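Local coordinates for glyoxylate reductase (Paecilomyces sp. J18, PDB 3WNV), which probably catalyses the reduction of glyoxylate to glycolate with a nicotinamide cofactor, as a fungal member of the D-isomer-specific 2-hydroxyacid dehydrogenase family, at residues Glu37-Asn42 with Lys62-Phe67; Glu70-Leu75 with Thr98-Ala103. One frame throughout, in Å; residues are numbered along the deposited sequence.

How the contacts relate
Both contacts lie in the lobe built on the five-stranded parallel sheet, not in the one with the seven-stranded, probably cofactor-binding sheet. From the N terminus, contact 1 opens on helix 36-45; the chain then runs through strand 51-57 and returns to it at 62-67, where contact 1 closes its loop. Helix 69-74 follows at once and opens contact 2, which closes after strand 81-85 and helix 94-99 at residues 98-103. The two loops are thus in series, neither nested nor crossed. Their centres are 14 Å apart. Contact 1 ties helix 36-45 to helix 61-64 and the turn after it, contact 2 ties helix 69-74 to the end of helix 94-99, and Leu40 against Ala74 connects the two.

Contact 1 (Glu37-Asn42 with Lys62-Phe67); sequences EKFLEN and KHTGPF
Phe39 and Thr64 make the close part of this contact: the methyl CG2 of Thr64 sits over one face of the Phe39 ring in a CH-pi contact, 4.3 Å from the ring centroid and displaced toward the rim on the CG side. Phe39 reaches it because its chi1 of -179° sets CG anti to the backbone N and swings the ring out from the helix toward 62-67. The threonine is fixed as well. Its OG1 hydrogen-bonds to Gly65 O at 2.7 Å, in the carbonyl plane and on a lone pair, which turns the methyl to the phenylalanine; the same OG1 lies at the edge of the Phe67 ring. Packing is looser between the two phenylalanines, where Phe39 CZ comes only within 4.4 Å of Phe67 CZ. On the exposed side Glu37 and the end of Lys38 lead away from 62-67, and Lys38 NZ makes just a weak bond to Asn42 OD1 in its own helix. Arg36 NH1, at the start of helix 36-45, bonds to Thr64 O and Pro66 O, linking the turn to that helix. Phe39 itself is buried against Leu7 and Ile9 of strand 5-9, edge-to-face with Phe31 of strand 27-31, and against Leu71 of helix 69-74.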
loop_
_atom_site.group_PDB
_atom_site.type_symbol
_atom_site.label_atom_id
_atom_site.label_comp_id
_atom_site.label_asym_id
_atom_site.label_seq_id
_atom_site.Cartn_x
_atom_site.Cartn_y
_atom_site.Cartn_z
ATOM N N GLU A 37 20.343 -8.450 -12.389
ATOM C CA GLU A 37 21.220 -9.119 -13.353
ATOM C C GLU A 37 21.674 -10.467 -12.802
ATOM O O GLU A 37 21.631 -11.497 -13.493
ATOM C CB GLU A 37 22.428 -8.220 -13.671
ATOM C CG GLU A 37 23.474 -8.829 -14.605
ATOM C CD GLU A 37 24.892 -8.330 -14.308
ATOM O OE1 GLU A 37 25.619 -9.007 -13.538
ATOM O OE2 GLU A 37 25.275 -7.264 -14.845
ATOM N N LYS A 38 22.100 -10.448 -11.542
ATOM C CA LYS A 38 22.569 -11.646 -10.863
ATOM C C LYS A 38 21.416 -12.608 -10.548
ATOM O O LYS A 38 21.595 -13.826 -10.622
ATOM C CB LYS A 38 23.281 -11.251 -9.576
ATOM C CG LYS A 38 23.768 -12.414 -8.735
ATOM C CD LYS A 38 24.966 -13.078 -9.347
ATOM C CE LYS A 38 25.651 -13.962 -8.317
ATOM N NZ LYS A 38 24.643 -14.577 -7.389
ATOM N N PHE A 39 20.248 -12.075 -10.189
ATOM C CA PHE A 39 19.087 -12.941 -9.991
ATOM C C PHE A 39 18.769 -13.670 -11.298
ATOM O O PHE A 39 18.616 -14.893 -11.311
ATOM C CB PHE A 39 17.879 -12.187 -9.434
ATOM C CG PHE A 39 16.686 -13.070 -9.212
ATOM C CD1 PHE A 39 16.621 -13.891 -8.092
ATOM C CD2 PHE A 39 15.651 -13.122 -10.142
ATOM C CE1 PHE A 39 15.545 -14.740 -7.909
ATOM C CE2 PHE A 39 14.573 -13.982 -9.959
ATOM C CZ PHE A 39 14.525 -14.781 -8.834
ATOM N N LEU A 40 18.725 -12.938 -12.407
ATOM C CA LEU A 40 18.429 -13.581 -13.687
ATOM C C LEU A 40 19.484 -14.595 -14.087
ATOM O O LEU A 40 19.145 -15.632 -14.648
ATOM C CB LEU A 40 18.172 -12.546 -14.798
ATOM C CG LEU A 40 17.031 -11.556 -14.586
ATOM C CD1 LEU A 40 17.075 -10.505 -15.663
ATOM C CD2 LEU A 40 15.672 -12.224 -14.589
ATOM N N GLU A 41 20.754 -14.317 -13.782
ATOM C CA GLU A 41 21.832 -15.273 -14.030
ATOM C C GLU A 41 21.650 -16.557 -13.226
ATOM O O GLU A 41 21.883 -17.641 -13.745
ATOM C CB GLU A 41 23.201 -14.654 -13.727
ATOM C CG GLU A 41 23.811 -13.891 -14.900
ATOM C CD GLU A 41 25.032 -13.067 -14.502
ATOM O OE1 GLU A 41 25.636 -13.363 -13.443
ATOM O OE2 GLU A 41 25.374 -12.120 -15.250
ATOM N N ASN A 42 21.227 -16.430 -11.965
ATOM C CA ASN A 42 20.979 -17.606 -11.136
ATOM C C ASN A 42 19.877 -18.442 -11.750
ATOM O O ASN A 42 20.001 -19.651 -11.848
ATOM C CB ASN A 42 20.559 -17.209 -9.706
ATOM C CG ASN A 42 21.711 -16.637 -8.881
ATOM O OD1 ASN A 42 22.865 -16.641 -9.320
ATOM N ND2 ASN A 42 21.397 -16.155 -7.672
ATOM N N LYS A 62 13.961 -4.122 -4.439
ATOM C CA LYS A 62 15.261 -3.478 -4.645
ATOM C C LYS A 62 16.327 -4.501 -4.985
ATOM O O LYS A 62 17.369 -4.144 -5.504
ATOM C CB LYS A 62 15.673 -2.656 -3.417
ATOM C CG LYS A 62 16.039 -3.477 -2.184
ATOM C CD LYS A 62 16.111 -2.566 -0.953
ATOM C CE LYS A 62 16.766 -3.278 0.205
ATOM N NZ LYS A 62 17.617 -2.344 1.000
ATOM N N HIS A 63 16.096 -5.778 -4.694
ATOM C CA HIS A 63 17.141 -6.755 -4.995
ATOM C C HIS A 63 16.950 -7.423 -6.347
ATOM O O HIS A 63 17.890 -8.002 -6.888
ATOM C CB HIS A 63 17.235 -7.838 -3.911
ATOM C CG HIS A 63 17.403 -7.301 -2.523
ATOM N ND1 HIS A 63 18.564 -6.677 -2.098
ATOM C CD2 HIS A 63 16.583 -7.338 -1.447
ATOM C CE1 HIS A 63 18.433 -6.323 -0.830
ATOM N NE2 HIS A 63 17.239 -6.710 -0.411
ATOM N N THR A 64 15.742 -7.365 -6.903
ATOM C CA THR A 64 15.516 -8.091 -8.142
ATOM C C THR A 64 14.873 -7.236 -9.226
ATOM O O THR A 64 14.780 -7.674 -10.378
ATOM C CB THR A 64 14.583 -9.296 -7.917
ATOM O OG1 THR A 64 13.332 -8.794 -7.469
ATOM C CG2 THR A 64 15.165 -10.263 -6.856
ATOM N N GLY A 65 14.391 -6.048 -8.860
ATOM C CA GLY A 65 13.480 -5.338 -9.736
ATOM C C GLY A 65 12.126 -6.028 -9.660
ATOM O O GLY A 65 11.975 -7.037 -8.964
ATOM N N PRO A 66 11.130 -5.500 -10.372
ATOM C CA PRO A 66 9.793 -6.084 -10.264
ATOM C C PRO A 66 9.739 -7.493 -10.855
ATOM O O PRO A 66 10.500 -7.866 -11.765
ATOM C CB PRO A 66 8.916 -5.138 -11.107
ATOM C CG PRO A 66 9.889 -4.396 -11.972
ATOM C CD PRO A 66 11.139 -4.273 -11.183
ATOM N N PHE A 67 8.766 -8.244 -10.360
ATOM C CA PHE A 67 8.423 -9.515 -10.933
ATOM C C PHE A 67 7.461 -9.232 -12.083
ATOM O O PHE A 67 6.291 -9.671 -12.103
ATOM C CB PHE A 67 7.824 -10.429 -9.862
ATOM C CG PHE A 67 8.859 -11.254 -9.129
ATOM C CD1 PHE A 67 10.005 -10.656 -8.613
ATOM C CD2 PHE A 67 8.673 -12.608 -8.947
ATOM C CE1 PHE A 67 10.968 -11.411 -7.947
ATOM C CE2 PHE A 67 9.630 -13.382 -8.266
ATOM C CZ PHE A 67 10.784 -12.769 -7.775
#

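Contact 2 (Glu70-Leu75 with Thr98-Ala103); sequences ELISAL and TEAGIA
Ile72, in the last turn of helix 69-74, and Leu75, just past its end, meet Ala100 and Ile102 through methyl groups, and the whole direct contact is apolar. Ile72 works with its CG2 branch: that methyl lies 3.9 Å from Ala100 CB and, less closely, 4.3 Å from Ile102 CD1. With CG2 anti to the backbone N, the branch leans across to the second segment, while CG1 carries CD1 off toward Phe67 O. Leu75 and Ile102 meet end methyl to end methyl, Leu75 CD1 to Ile102 CD1 at 4.0 Å, their side chains crossing at about a right angle. Ile102 is extended (chi2 170°), which puts CD1 at its far end, where it touches both Leu75 CD1 and Ile72 CG2. Burial grades across the patch, from Ile72 and Ile102 inside to Ala100 at the surface.

The backbone supplies the shape. A Schellman motif ends helix 94-99: Gly101, with positive phi, is its C-prime residue, Gly101 N bonds to Thr98 O at 2.9 Å, and Ile102 N reaches back to Ala97 O. Ala100 already faces helix 69-74; the turn at Gly101 then lets Ile102 face it as well, just before the chain enters strand 103-105, an outermost strand of the parallel alpha/beta sheet. The other helix finishes at the contact too, with Leu75 N bonded to Ile72 O at 3.1 Å as Leu75 leaves helical geometry.

A polar link joins the two helices as well: Glu99 OE1 forms a salt bridge with Arg69 NH1 at the start of helix 69-74. Glu70 OE1 instead forms one with Arg36 NH2 of helix 36-45. Ile102 also rests on Val79 and on Ile82 of strand 81-85, and Ile72 packs on Ala96 and Ala97 of helix 94-99.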
loop_
_atom_site.group_PDB
_atom_site.type_symbol
_atom_site.label_atom_id
_atom_site.label_comp_id
_atom_site.label_asym_id
_atom_site.label_seq_id
_atom_site.Cartn_x
_atom_site.Cartn_y
_atom_site.Cartn_z
ATOM N N GLU A 70 9.053 -9.923 -17.899
ATOM C CA GLU A 70 10.399 -10.372 -18.248
ATOM C C GLU A 70 11.007 -11.299 -17.205
ATOM O O GLU A 70 11.657 -12.294 -17.536
ATOM C CB GLU A 70 11.325 -9.165 -18.366
ATOM C CG GLU A 70 12.803 -9.524 -18.468
ATOM C CD GLU A 70 13.714 -8.305 -18.289
ATOM O OE1 GLU A 70 13.195 -7.188 -18.132
ATOM O OE2 GLU A 70 14.953 -8.468 -18.295
ATOM N N LEU A 71 10.859 -10.928 -15.939
ATOM C CA LEU A 71 11.440 -11.735 -14.875
ATOM C C LEU A 71 10.652 -13.034 -14.762
ATOM O O LEU A 71 11.256 -14.113 -14.658
ATOM C CB LEU A 71 11.485 -10.959 -13.552
ATOM C CG LEU A 71 12.155 -11.744 -12.412
ATOM C CD1 LEU A 71 12.911 -10.778 -11.488
ATOM C CD2 LEU A 71 11.091 -12.511 -11.596
ATOM N N ILE A 72 9.323 -12.955 -14.818
ATOM C CA ILE A 72 8.509 -14.189 -14.746
ATOM C C ILE A 72 8.905 -15.159 -15.840
ATOM O O ILE A 72 8.974 -16.379 -15.602
ATOM C CB ILE A 72 6.975 -13.875 -14.687
ATOM C CG1 ILE A 72 6.650 -13.263 -13.325
ATOM C CG2 ILE A 72 6.074 -15.115 -14.927
ATOM C CD1 ILE A 72 5.311 -12.595 -13.254
ATOM N N SER A 73 9.232 -14.623 -17.026
ATOM C CA SER A 73 9.611 -15.433 -18.169
ATOM C C SER A 73 10.919 -16.197 -17.916
ATOM O O SER A 73 11.091 -17.304 -18.409
ATOM C CB SER A 73 9.746 -14.548 -19.414
ATOM O OG SER A 73 10.007 -15.347 -20.559
ATOM N N ALA A 74 11.818 -15.605 -17.128
ATOM C CA ALA A 74 13.078 -16.242 -16.721
ATOM C C ALA A 74 12.949 -17.249 -15.567
ATOM O O ALA A 74 13.857 -18.052 -15.357
ATOM C CB ALA A 74 14.102 -15.167 -16.324
ATOM N N LEU A 75 11.884 -17.185 -14.777
ATOM C CA LEU A 75 11.757 -18.143 -13.654
ATOM C C LEU A 75 11.763 -19.590 -14.159
ATOM O O LEU A 75 11.299 -19.870 -15.256
ATOM C CB LEU A 75 10.481 -17.872 -12.854
ATOM C CG LEU A 75 10.417 -16.568 -12.059
ATOM C CD1 LEU A 75 9.057 -16.393 -11.391
ATOM C CD2 LEU A 75 11.578 -16.473 -11.023
ATOM N N THR A 98 0.004 -16.072 -14.208
ATOM C CA THR A 98 -1.069 -17.016 -14.536
ATOM C C THR A 98 -0.672 -17.823 -15.775
ATOM O O THR A 98 -0.783 -19.062 -15.802
ATOM C CB THR A 98 -2.391 -16.252 -14.777
ATOM O OG1 THR A 98 -2.763 -15.604 -13.545
ATOM C CG2 THR A 98 -3.503 -17.212 -15.236
ATOM N N GLU A 99 -0.146 -17.126 -16.780
ATOM C CA GLU A 99 0.279 -17.779 -18.019
ATOM C C GLU A 99 1.404 -18.802 -17.806
ATOM O O GLU A 99 1.488 -19.816 -18.522
ATOM C CB GLU A 99 0.721 -16.735 -19.031
ATOM C CG GLU A 99 -0.395 -15.862 -19.520
ATOM C CD GLU A 99 0.136 -14.746 -20.402
ATOM O OE1 GLU A 99 1.303 -14.872 -20.849
ATOM O OE2 GLU A 99 -0.597 -13.752 -20.629
ATOM N N ALA A 100 2.269 -18.516 -16.833
ATOM C CA ALA A 100 3.368 -19.408 -16.498
ATOM C C ALA A 100 2.932 -20.478 -15.502
ATOM O O ALA A 100 3.750 -21.293 -15.064
ATOM C CB ALA A 100 4.569 -18.595 -15.964
ATOM N N GLY A 101 1.647 -20.540 -15.169
ATOM C CA GLY A 101 1.191 -21.550 -14.214
ATOM C C GLY A 101 1.596 -21.271 -12.762
ATOM O O GLY A 101 1.781 -22.193 -11.967
ATOM N N ILE A 102 1.718 -20.007 -12.403
ATOM C CA ILE A 102 2.125 -19.612 -11.040
ATOM C C ILE A 102 0.974 -18.924 -10.291
ATOM O O ILE A 102 0.370 -17.980 -10.801
ATOM C CB ILE A 102 3.340 -18.649 -11.088
ATOM C CG1 ILE A 102 4.509 -19.276 -11.845
ATOM C CG2 ILE A 102 3.743 -18.186 -9.674
ATOM C CD1 ILE A 102 5.633 -18.281 -12.115
ATOM N N ALA A 103 0.678 -19.405 -9.085
ATOM C CA ALA A 103 -0.351 -18.811 -8.224
ATOM C C ALA A 103 0.305 -17.816 -7.298
ATOM O O ALA A 103 1.406 -18.080 -6.802
ATOM C CB ALA A 103 -1.074 -19.891 -7.432
#